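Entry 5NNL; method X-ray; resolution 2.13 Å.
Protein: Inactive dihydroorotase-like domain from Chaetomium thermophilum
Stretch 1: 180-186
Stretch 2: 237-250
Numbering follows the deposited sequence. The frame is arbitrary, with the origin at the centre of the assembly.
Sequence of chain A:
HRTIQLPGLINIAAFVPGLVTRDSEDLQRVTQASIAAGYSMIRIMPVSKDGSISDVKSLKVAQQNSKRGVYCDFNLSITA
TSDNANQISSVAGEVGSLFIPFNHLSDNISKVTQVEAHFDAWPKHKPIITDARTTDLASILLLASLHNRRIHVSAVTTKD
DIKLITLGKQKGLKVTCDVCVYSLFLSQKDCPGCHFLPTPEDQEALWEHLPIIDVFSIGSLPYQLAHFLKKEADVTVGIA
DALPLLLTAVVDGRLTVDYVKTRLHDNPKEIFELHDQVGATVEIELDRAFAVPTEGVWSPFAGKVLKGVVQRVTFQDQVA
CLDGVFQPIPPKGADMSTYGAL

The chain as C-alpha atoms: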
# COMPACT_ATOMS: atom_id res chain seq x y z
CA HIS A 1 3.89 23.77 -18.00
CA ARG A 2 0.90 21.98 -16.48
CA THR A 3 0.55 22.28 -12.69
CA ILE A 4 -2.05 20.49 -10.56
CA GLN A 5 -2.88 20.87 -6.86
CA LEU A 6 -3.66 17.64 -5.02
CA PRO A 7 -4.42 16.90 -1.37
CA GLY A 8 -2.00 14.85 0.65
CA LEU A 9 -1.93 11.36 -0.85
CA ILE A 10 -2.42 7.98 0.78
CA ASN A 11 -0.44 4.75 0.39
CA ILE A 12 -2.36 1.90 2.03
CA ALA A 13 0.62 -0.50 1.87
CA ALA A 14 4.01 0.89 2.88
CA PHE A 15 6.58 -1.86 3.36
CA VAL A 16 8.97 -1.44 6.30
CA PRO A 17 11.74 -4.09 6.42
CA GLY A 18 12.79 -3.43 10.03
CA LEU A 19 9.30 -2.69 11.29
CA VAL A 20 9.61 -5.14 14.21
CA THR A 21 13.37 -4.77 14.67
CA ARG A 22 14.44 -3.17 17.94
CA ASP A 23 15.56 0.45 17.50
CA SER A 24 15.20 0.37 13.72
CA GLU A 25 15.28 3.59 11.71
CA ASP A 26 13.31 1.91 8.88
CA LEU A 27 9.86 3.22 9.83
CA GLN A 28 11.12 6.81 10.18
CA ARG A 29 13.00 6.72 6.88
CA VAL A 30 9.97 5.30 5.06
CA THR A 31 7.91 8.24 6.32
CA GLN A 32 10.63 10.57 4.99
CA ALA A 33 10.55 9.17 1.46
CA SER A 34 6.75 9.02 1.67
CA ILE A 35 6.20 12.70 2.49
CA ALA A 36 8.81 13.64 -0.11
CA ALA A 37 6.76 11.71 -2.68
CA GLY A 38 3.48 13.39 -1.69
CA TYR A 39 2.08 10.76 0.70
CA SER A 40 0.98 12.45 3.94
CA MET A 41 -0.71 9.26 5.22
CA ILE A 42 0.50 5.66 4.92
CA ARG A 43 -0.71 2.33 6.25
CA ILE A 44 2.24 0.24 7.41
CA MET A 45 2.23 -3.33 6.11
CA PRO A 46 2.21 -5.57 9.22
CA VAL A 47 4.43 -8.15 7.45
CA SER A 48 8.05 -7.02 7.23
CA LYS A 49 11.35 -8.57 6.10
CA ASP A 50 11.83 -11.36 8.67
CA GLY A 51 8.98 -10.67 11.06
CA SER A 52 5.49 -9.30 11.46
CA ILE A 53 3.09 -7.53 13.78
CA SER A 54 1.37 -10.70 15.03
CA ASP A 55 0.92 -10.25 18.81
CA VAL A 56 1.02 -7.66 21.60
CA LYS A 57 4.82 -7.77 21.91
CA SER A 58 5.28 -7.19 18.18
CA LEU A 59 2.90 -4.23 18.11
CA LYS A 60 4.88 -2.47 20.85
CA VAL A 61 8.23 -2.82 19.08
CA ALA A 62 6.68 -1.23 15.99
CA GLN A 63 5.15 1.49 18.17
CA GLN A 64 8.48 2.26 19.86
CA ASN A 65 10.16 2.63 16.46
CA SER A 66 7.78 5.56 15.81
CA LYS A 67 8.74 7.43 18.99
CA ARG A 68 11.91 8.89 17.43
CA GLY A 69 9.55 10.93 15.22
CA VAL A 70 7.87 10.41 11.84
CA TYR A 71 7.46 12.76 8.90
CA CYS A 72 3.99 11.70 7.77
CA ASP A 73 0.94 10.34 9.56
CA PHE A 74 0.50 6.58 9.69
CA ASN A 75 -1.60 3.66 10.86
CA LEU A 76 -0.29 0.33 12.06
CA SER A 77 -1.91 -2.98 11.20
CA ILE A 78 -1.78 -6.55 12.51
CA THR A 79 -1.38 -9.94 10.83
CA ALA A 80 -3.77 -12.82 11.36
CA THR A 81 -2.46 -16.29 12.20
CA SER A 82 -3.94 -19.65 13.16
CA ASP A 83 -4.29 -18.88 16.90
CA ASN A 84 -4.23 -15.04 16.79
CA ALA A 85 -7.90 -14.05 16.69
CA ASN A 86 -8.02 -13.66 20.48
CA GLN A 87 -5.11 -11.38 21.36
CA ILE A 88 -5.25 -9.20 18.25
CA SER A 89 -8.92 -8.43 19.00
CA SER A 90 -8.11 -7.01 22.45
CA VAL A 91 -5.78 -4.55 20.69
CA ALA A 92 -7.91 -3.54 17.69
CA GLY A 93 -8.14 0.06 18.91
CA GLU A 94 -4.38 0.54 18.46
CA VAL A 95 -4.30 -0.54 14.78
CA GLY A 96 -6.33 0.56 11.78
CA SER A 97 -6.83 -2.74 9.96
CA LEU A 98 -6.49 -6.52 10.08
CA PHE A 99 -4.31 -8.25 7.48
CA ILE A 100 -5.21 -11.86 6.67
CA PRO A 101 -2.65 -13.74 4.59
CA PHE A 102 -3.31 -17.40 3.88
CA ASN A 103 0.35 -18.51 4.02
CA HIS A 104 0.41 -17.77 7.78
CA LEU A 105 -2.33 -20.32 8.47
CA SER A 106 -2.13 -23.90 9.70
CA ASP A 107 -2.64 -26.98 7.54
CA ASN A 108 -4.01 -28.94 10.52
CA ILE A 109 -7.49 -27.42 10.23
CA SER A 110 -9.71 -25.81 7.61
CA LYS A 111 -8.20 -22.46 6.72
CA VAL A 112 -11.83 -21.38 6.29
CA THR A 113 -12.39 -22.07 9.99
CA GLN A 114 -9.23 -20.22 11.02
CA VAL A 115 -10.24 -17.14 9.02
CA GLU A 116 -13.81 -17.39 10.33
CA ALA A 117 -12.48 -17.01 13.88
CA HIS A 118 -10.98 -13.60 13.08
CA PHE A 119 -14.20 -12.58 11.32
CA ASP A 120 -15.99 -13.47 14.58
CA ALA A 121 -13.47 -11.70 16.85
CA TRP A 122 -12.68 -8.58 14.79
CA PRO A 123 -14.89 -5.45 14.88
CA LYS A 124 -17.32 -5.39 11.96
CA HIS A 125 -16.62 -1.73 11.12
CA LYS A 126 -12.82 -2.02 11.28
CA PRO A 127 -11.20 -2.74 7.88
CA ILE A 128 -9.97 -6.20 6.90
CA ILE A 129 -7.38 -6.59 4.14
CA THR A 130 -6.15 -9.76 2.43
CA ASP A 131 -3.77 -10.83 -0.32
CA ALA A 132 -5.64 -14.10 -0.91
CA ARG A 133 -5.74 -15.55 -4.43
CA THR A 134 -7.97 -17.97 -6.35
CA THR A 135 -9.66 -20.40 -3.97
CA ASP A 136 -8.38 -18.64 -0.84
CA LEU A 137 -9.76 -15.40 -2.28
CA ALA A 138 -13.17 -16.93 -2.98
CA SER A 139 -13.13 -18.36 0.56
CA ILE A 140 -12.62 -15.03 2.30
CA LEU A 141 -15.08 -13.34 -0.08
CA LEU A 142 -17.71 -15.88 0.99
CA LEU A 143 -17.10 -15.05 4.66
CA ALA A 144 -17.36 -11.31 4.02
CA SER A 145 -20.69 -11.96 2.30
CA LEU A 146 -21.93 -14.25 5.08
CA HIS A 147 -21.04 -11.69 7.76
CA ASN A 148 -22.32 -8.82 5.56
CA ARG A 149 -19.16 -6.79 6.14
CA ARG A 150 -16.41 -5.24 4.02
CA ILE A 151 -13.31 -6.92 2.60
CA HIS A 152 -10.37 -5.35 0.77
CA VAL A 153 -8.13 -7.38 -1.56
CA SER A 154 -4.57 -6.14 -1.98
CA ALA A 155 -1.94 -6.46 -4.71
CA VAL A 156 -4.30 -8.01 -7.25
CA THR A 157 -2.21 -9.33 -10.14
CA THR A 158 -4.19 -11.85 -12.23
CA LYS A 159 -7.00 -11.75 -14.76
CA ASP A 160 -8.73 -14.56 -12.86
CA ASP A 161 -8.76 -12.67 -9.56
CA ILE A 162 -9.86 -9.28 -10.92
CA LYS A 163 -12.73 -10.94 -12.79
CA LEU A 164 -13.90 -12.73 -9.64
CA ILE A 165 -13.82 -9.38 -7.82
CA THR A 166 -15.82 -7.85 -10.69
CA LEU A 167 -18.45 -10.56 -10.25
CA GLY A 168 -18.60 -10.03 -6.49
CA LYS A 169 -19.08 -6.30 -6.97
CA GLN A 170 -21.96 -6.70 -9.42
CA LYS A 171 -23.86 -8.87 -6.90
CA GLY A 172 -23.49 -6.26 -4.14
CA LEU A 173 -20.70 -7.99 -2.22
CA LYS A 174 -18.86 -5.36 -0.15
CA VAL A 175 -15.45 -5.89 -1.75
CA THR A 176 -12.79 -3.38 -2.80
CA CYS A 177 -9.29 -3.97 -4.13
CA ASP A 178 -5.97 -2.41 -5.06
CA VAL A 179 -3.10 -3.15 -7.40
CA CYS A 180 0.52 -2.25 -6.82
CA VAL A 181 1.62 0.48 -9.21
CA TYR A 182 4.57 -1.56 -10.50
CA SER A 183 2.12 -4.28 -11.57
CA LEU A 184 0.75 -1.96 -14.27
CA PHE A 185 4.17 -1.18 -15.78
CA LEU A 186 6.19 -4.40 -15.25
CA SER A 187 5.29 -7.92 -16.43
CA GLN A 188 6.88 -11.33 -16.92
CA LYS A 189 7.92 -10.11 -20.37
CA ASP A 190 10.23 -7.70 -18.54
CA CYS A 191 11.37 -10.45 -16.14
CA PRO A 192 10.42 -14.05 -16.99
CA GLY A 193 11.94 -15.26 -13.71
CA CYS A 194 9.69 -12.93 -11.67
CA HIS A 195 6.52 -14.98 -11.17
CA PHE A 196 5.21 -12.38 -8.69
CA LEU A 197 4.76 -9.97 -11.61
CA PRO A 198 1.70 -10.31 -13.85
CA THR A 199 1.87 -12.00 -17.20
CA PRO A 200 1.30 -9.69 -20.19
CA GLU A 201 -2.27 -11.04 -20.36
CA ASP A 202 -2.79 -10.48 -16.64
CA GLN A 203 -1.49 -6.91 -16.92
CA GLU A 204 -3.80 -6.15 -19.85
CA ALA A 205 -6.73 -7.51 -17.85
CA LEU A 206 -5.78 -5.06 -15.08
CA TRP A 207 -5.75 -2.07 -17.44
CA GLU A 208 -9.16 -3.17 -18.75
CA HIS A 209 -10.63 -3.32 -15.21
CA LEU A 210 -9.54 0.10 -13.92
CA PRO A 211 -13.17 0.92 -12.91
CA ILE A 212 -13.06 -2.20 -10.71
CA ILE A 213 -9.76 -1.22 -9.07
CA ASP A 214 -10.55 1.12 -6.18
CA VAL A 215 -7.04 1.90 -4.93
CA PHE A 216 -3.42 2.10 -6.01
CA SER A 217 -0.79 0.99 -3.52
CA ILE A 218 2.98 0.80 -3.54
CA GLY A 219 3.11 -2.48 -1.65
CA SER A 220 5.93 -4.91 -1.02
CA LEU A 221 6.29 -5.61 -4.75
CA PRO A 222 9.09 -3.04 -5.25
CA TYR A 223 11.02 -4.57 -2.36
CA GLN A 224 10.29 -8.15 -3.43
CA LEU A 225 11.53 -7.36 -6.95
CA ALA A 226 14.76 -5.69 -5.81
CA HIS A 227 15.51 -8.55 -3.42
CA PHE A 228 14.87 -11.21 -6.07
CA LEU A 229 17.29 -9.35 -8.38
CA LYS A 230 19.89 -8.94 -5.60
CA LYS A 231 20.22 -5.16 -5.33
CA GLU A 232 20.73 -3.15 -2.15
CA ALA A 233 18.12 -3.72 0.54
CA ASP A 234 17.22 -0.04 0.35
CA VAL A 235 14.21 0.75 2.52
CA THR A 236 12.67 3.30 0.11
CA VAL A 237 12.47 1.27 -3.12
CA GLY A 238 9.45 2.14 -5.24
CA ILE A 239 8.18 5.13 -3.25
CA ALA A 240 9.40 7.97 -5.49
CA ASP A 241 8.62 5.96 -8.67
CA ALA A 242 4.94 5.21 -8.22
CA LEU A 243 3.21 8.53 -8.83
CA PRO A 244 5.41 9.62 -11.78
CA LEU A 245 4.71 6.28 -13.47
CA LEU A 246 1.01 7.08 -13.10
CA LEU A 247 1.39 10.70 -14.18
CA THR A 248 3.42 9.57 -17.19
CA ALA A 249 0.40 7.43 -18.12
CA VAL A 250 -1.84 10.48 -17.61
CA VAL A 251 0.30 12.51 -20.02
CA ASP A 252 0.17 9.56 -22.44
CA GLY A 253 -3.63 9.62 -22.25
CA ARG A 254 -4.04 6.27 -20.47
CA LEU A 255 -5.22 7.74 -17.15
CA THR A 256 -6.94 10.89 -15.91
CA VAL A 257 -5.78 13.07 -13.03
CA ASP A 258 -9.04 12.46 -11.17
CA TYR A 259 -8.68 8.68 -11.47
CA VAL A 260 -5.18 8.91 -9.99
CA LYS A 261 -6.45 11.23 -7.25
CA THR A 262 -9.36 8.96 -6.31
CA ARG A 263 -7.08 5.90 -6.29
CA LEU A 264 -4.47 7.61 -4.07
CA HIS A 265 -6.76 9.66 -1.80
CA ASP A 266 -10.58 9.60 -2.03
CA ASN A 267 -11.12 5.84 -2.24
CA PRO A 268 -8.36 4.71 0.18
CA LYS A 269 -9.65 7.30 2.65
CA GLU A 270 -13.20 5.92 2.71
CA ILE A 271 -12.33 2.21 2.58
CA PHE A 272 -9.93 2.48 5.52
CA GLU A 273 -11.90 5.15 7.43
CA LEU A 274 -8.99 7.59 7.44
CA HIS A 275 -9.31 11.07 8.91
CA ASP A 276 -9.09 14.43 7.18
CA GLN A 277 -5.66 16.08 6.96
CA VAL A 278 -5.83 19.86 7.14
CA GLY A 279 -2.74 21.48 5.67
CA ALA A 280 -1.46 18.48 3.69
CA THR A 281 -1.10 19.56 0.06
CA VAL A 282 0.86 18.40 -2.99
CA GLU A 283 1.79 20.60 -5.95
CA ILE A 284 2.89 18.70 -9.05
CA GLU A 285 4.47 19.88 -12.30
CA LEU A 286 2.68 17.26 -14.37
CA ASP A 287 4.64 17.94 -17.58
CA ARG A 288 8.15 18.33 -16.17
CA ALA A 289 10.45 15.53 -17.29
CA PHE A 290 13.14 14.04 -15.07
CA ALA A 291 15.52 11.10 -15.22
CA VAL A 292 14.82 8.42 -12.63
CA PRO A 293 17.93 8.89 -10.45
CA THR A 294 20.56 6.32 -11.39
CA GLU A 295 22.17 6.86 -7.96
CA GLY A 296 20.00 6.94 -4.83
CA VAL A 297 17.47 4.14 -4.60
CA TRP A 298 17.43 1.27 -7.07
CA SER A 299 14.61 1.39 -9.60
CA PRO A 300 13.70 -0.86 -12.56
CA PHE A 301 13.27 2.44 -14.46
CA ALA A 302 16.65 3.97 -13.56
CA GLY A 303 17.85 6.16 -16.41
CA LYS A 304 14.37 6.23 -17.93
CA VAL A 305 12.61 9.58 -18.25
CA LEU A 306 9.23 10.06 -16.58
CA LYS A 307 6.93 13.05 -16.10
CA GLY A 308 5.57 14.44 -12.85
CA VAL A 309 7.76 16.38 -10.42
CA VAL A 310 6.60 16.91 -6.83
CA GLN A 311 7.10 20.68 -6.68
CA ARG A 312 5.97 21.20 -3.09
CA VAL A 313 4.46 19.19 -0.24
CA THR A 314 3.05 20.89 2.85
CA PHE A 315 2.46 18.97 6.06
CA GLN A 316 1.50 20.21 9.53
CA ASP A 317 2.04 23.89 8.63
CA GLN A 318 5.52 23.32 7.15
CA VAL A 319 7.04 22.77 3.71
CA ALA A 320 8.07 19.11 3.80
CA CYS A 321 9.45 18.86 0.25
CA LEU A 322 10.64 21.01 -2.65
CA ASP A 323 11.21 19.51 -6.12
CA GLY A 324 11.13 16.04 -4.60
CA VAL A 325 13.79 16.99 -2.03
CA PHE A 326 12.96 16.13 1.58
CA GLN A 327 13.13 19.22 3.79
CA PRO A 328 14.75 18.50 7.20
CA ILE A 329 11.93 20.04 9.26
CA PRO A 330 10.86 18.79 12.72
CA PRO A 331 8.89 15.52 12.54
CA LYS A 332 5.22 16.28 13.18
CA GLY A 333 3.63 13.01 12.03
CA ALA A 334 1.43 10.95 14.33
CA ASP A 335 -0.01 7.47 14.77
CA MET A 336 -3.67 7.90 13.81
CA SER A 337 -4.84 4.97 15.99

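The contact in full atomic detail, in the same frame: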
# COMPACT_ATOMS: atom_id res chain seq x y z
N CYS A 180 -0.73 -2.97 -6.96
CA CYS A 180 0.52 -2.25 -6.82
C CYS A 180 0.86 -1.55 -8.12
O CYS A 180 0.67 -2.10 -9.21
CB CYS A 180 1.65 -3.20 -6.43
SG CYS A 180 1.30 -4.22 -4.99
N VAL A 181 1.37 -0.32 -8.02
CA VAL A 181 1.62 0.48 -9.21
C VAL A 181 2.57 -0.23 -10.17
O VAL A 181 2.36 -0.22 -11.39
CB VAL A 181 2.16 1.87 -8.81
CG1 VAL A 181 2.62 2.65 -10.05
CG2 VAL A 181 1.10 2.66 -8.05
N TYR A 182 3.63 -0.85 -9.64
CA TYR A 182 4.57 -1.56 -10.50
C TYR A 182 3.88 -2.62 -11.35
O TYR A 182 4.31 -2.89 -12.48
CB TYR A 182 5.67 -2.22 -9.67
CG TYR A 182 6.88 -1.35 -9.37
CD1 TYR A 182 6.89 0.01 -9.64
CD2 TYR A 182 8.03 -1.92 -8.82
CE1 TYR A 182 8.00 0.78 -9.36
CE2 TYR A 182 9.14 -1.15 -8.54
CZ TYR A 182 9.12 0.19 -8.81
OH TYR A 182 10.25 0.93 -8.52
N SER A 183 2.81 -3.24 -10.83
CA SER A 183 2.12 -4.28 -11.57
C SER A 183 1.61 -3.78 -12.92
O SER A 183 1.49 -4.57 -13.86
CB SER A 183 0.95 -4.83 -10.75
OG SER A 183 1.40 -5.52 -9.60
N LEU A 184 1.28 -2.49 -13.03
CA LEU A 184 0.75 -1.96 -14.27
C LEU A 184 1.82 -1.66 -15.30
O LEU A 184 1.50 -1.48 -16.48
CB LEU A 184 -0.06 -0.69 -14.00
CG LEU A 184 -1.38 -0.84 -13.23
CD1 LEU A 184 -2.11 0.49 -13.19
CD2 LEU A 184 -2.28 -1.91 -13.84
N PHE A 185 3.09 -1.60 -14.90
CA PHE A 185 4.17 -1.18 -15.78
C PHE A 185 5.32 -2.18 -15.86
O PHE A 185 6.30 -1.92 -16.56
CB PHE A 185 4.71 0.18 -15.35
CG PHE A 185 3.64 1.23 -15.25
CD1 PHE A 185 3.23 1.92 -16.37
CD2 PHE A 185 3.05 1.52 -14.03
CE1 PHE A 185 2.25 2.88 -16.29
CE2 PHE A 185 2.06 2.48 -13.94
CZ PHE A 185 1.67 3.16 -15.07
N LEU A 186 5.21 -3.32 -15.17
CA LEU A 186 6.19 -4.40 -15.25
C LEU A 186 5.44 -5.73 -15.34
O LEU A 186 4.46 -5.93 -14.62
CB LEU A 186 7.12 -4.44 -14.04
CG LEU A 186 8.01 -3.22 -13.80
CD1 LEU A 186 8.62 -3.30 -12.42
CD2 LEU A 186 9.10 -3.11 -14.85
N VAL A 237 12.69 1.68 -1.74
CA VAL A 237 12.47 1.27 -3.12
C VAL A 237 11.00 1.46 -3.49
O VAL A 237 10.10 1.08 -2.73
CB VAL A 237 12.89 -0.19 -3.33
CG1 VAL A 237 14.40 -0.30 -3.42
CG2 VAL A 237 12.34 -1.10 -2.24
N GLY A 238 10.77 2.05 -4.66
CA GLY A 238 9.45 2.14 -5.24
C GLY A 238 8.58 3.28 -4.77
O GLY A 238 7.48 3.46 -5.30
N ILE A 239 9.04 4.08 -3.80
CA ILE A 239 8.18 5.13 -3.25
C ILE A 239 8.16 6.35 -4.16
O ILE A 239 7.09 6.90 -4.44
CB ILE A 239 8.61 5.49 -1.82
CG1 ILE A 239 8.38 4.29 -0.90
CG2 ILE A 239 7.83 6.70 -1.31
CD1 ILE A 239 8.91 4.47 0.51
N ALA A 240 9.32 6.80 -4.63
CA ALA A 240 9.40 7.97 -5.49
C ALA A 240 9.06 7.66 -6.95
O ALA A 240 8.92 8.59 -7.74
CB ALA A 240 10.79 8.59 -5.40
N ASP A 241 8.92 6.37 -7.30
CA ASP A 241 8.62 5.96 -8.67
C ASP A 241 7.13 5.95 -8.96
O ASP A 241 6.71 6.21 -10.10
CB ASP A 241 9.16 4.55 -8.92
CG ASP A 241 10.62 4.53 -9.29
OD1 ASP A 241 11.21 5.62 -9.43
OD2 ASP A 241 11.17 3.42 -9.45
N ALA A 242 6.31 5.63 -7.96
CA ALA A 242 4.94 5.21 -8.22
C ALA A 242 4.14 6.30 -8.91
O ALA A 242 3.57 6.09 -9.99
CB ALA A 242 4.27 4.78 -6.92
N LEU A 243 4.09 7.49 -8.31
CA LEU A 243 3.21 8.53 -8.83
C LEU A 243 3.68 8.99 -10.21
O LEU A 243 2.84 9.15 -11.11
CB LEU A 243 3.13 9.70 -7.84
CG LEU A 243 2.21 10.87 -8.20
CD1 LEU A 243 0.78 10.40 -8.36
CD2 LEU A 243 2.30 11.94 -7.11
N PRO A 244 4.98 9.23 -10.42
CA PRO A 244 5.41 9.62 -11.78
C PRO A 244 5.04 8.60 -12.84
O PRO A 244 4.64 8.99 -13.95
CB PRO A 244 6.93 9.77 -11.63
CG PRO A 244 7.14 10.06 -10.20
CD PRO A 244 6.07 9.35 -9.44
N LEU A 245 5.18 7.30 -12.54
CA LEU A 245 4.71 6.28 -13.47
C LEU A 245 3.25 6.50 -13.84
O LEU A 245 2.87 6.40 -15.01
CB LEU A 245 4.90 4.88 -12.86
CG LEU A 245 6.33 4.32 -12.83
CD1 LEU A 245 6.40 3.11 -11.91
CD2 LEU A 245 6.79 3.96 -14.23
N LEU A 246 2.42 6.82 -12.84
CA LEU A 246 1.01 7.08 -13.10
C LEU A 246 0.83 8.37 -13.89
O LEU A 246 0.05 8.42 -14.84
CB LEU A 246 0.24 7.16 -11.79
CG LEU A 246 0.20 5.87 -10.97
CD1 LEU A 246 -0.30 6.16 -9.56
CD2 LEU A 246 -0.67 4.83 -11.64
N LEU A 247 1.54 9.43 -13.50
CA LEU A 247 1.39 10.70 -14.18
C LEU A 247 1.95 10.64 -15.60
O LEU A 247 1.45 11.33 -16.49
CB LEU A 247 2.08 11.81 -13.38
CG LEU A 247 1.52 12.00 -11.97
CD1 LEU A 247 2.29 13.09 -11.25
CD2 LEU A 247 0.04 12.33 -11.99
N THR A 248 2.96 9.81 -15.83
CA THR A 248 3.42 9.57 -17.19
C THR A 248 2.31 8.93 -18.02
O THR A 248 2.15 9.26 -19.20
CB THR A 248 4.67 8.69 -17.17
OG1 THR A 248 5.69 9.32 -16.38
CG2 THR A 248 5.21 8.46 -18.59
N ALA A 249 1.53 8.03 -17.42
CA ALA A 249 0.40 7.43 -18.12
C ALA A 249 -0.72 8.44 -18.33
O ALA A 249 -1.46 8.35 -19.32
CB ALA A 249 -0.12 6.22 -17.34
N VAL A 250 -0.87 9.41 -17.42
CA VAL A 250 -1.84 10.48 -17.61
C VAL A 250 -1.45 11.31 -18.83
O VAL A 250 -2.28 11.61 -19.70
CB VAL A 250 -1.94 11.36 -16.35
CG1 VAL A 250 -2.73 12.64 -16.63
CG2 VAL A 250 -2.58 10.59 -15.20

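A single hydrogen bond sets the polar character of a contact made mostly of apolar side-chain packing: the hydroxyl OH of Tyr182 donates to OD2 of Asp241 across 2.8 Å. Both residues are buried; burial favours satisfying the carboxylate oxygen, and the phenol supplies one of its partners from the far end of a long, rigid ring. The CA-to-CB bond of Tyr182 points sideways to the second stretch; it is the reach of the ring, with chi1 near -88°, that brings the hydroxyl across. Asp241, whose CA-to-CB bond points toward the first stretch, meets it at the ring edge, near the ring plane, where a phenol O-H prefers to lie. OD2 is also hydrogen-bonded elsewhere in the structure.

The same hydroxyl packs against bare backbone, with OH of Tyr182 3.6 Å from CA of Gly238. Glycine suits this position because its phi of 84° is one that glycine adopts readily.

Beyond this polar corner the contact is mostly apolar side-chain packing. The short, weakly bonded helix around 181-185 approaches the helix 242-250 at an angle of 45°, their axes 9.9 Å apart at closest. The backbones come nearer at Val181, whose CA lies 5.9 Å from CA of Ala242. A small side chain on the helix suits such closeness: CB of Ala242 lies 4.0 Å from CG2 of Val181, and O of Ala242 only 3.6 Å from CG1 of Val181. The branched valine points toward the helix; its closest pairs there are CG1 of Val181 with CD1 of Leu245 at 4.2 Å and CG2 of Val181 with CD1 of Leu246 at 4.1 Å, and both methyls reach Leu246.

Leu245 is the common neighbour of all three principal residues of the first stretch. Besides meeting Val181, its CD1 touches the edge of the tyrosine ring, 3.8 Å from CE1 of Tyr182, while its CB sits over one face of the Phe185 ring, 4.2 Å from the centroid and 24° off the normal, a CH-pi arrangement.

Phe185 fits because a flat ring offers a face and an edge to different neighbours. Its CZ lies 3.5 Å from O of Leu245. At its edge, CE2 of Phe185 is 4.3 Å from CD2 of Leu246, and CZ of Phe185 is 4.2 Å from CB of Ala249. Leu246 starts sideways, but its flexible chain brings its end nearer, whereas Ala249, whose CA-to-CB bond points toward the first stretch, contributes just a methyl, one helical turn beyond Leu245.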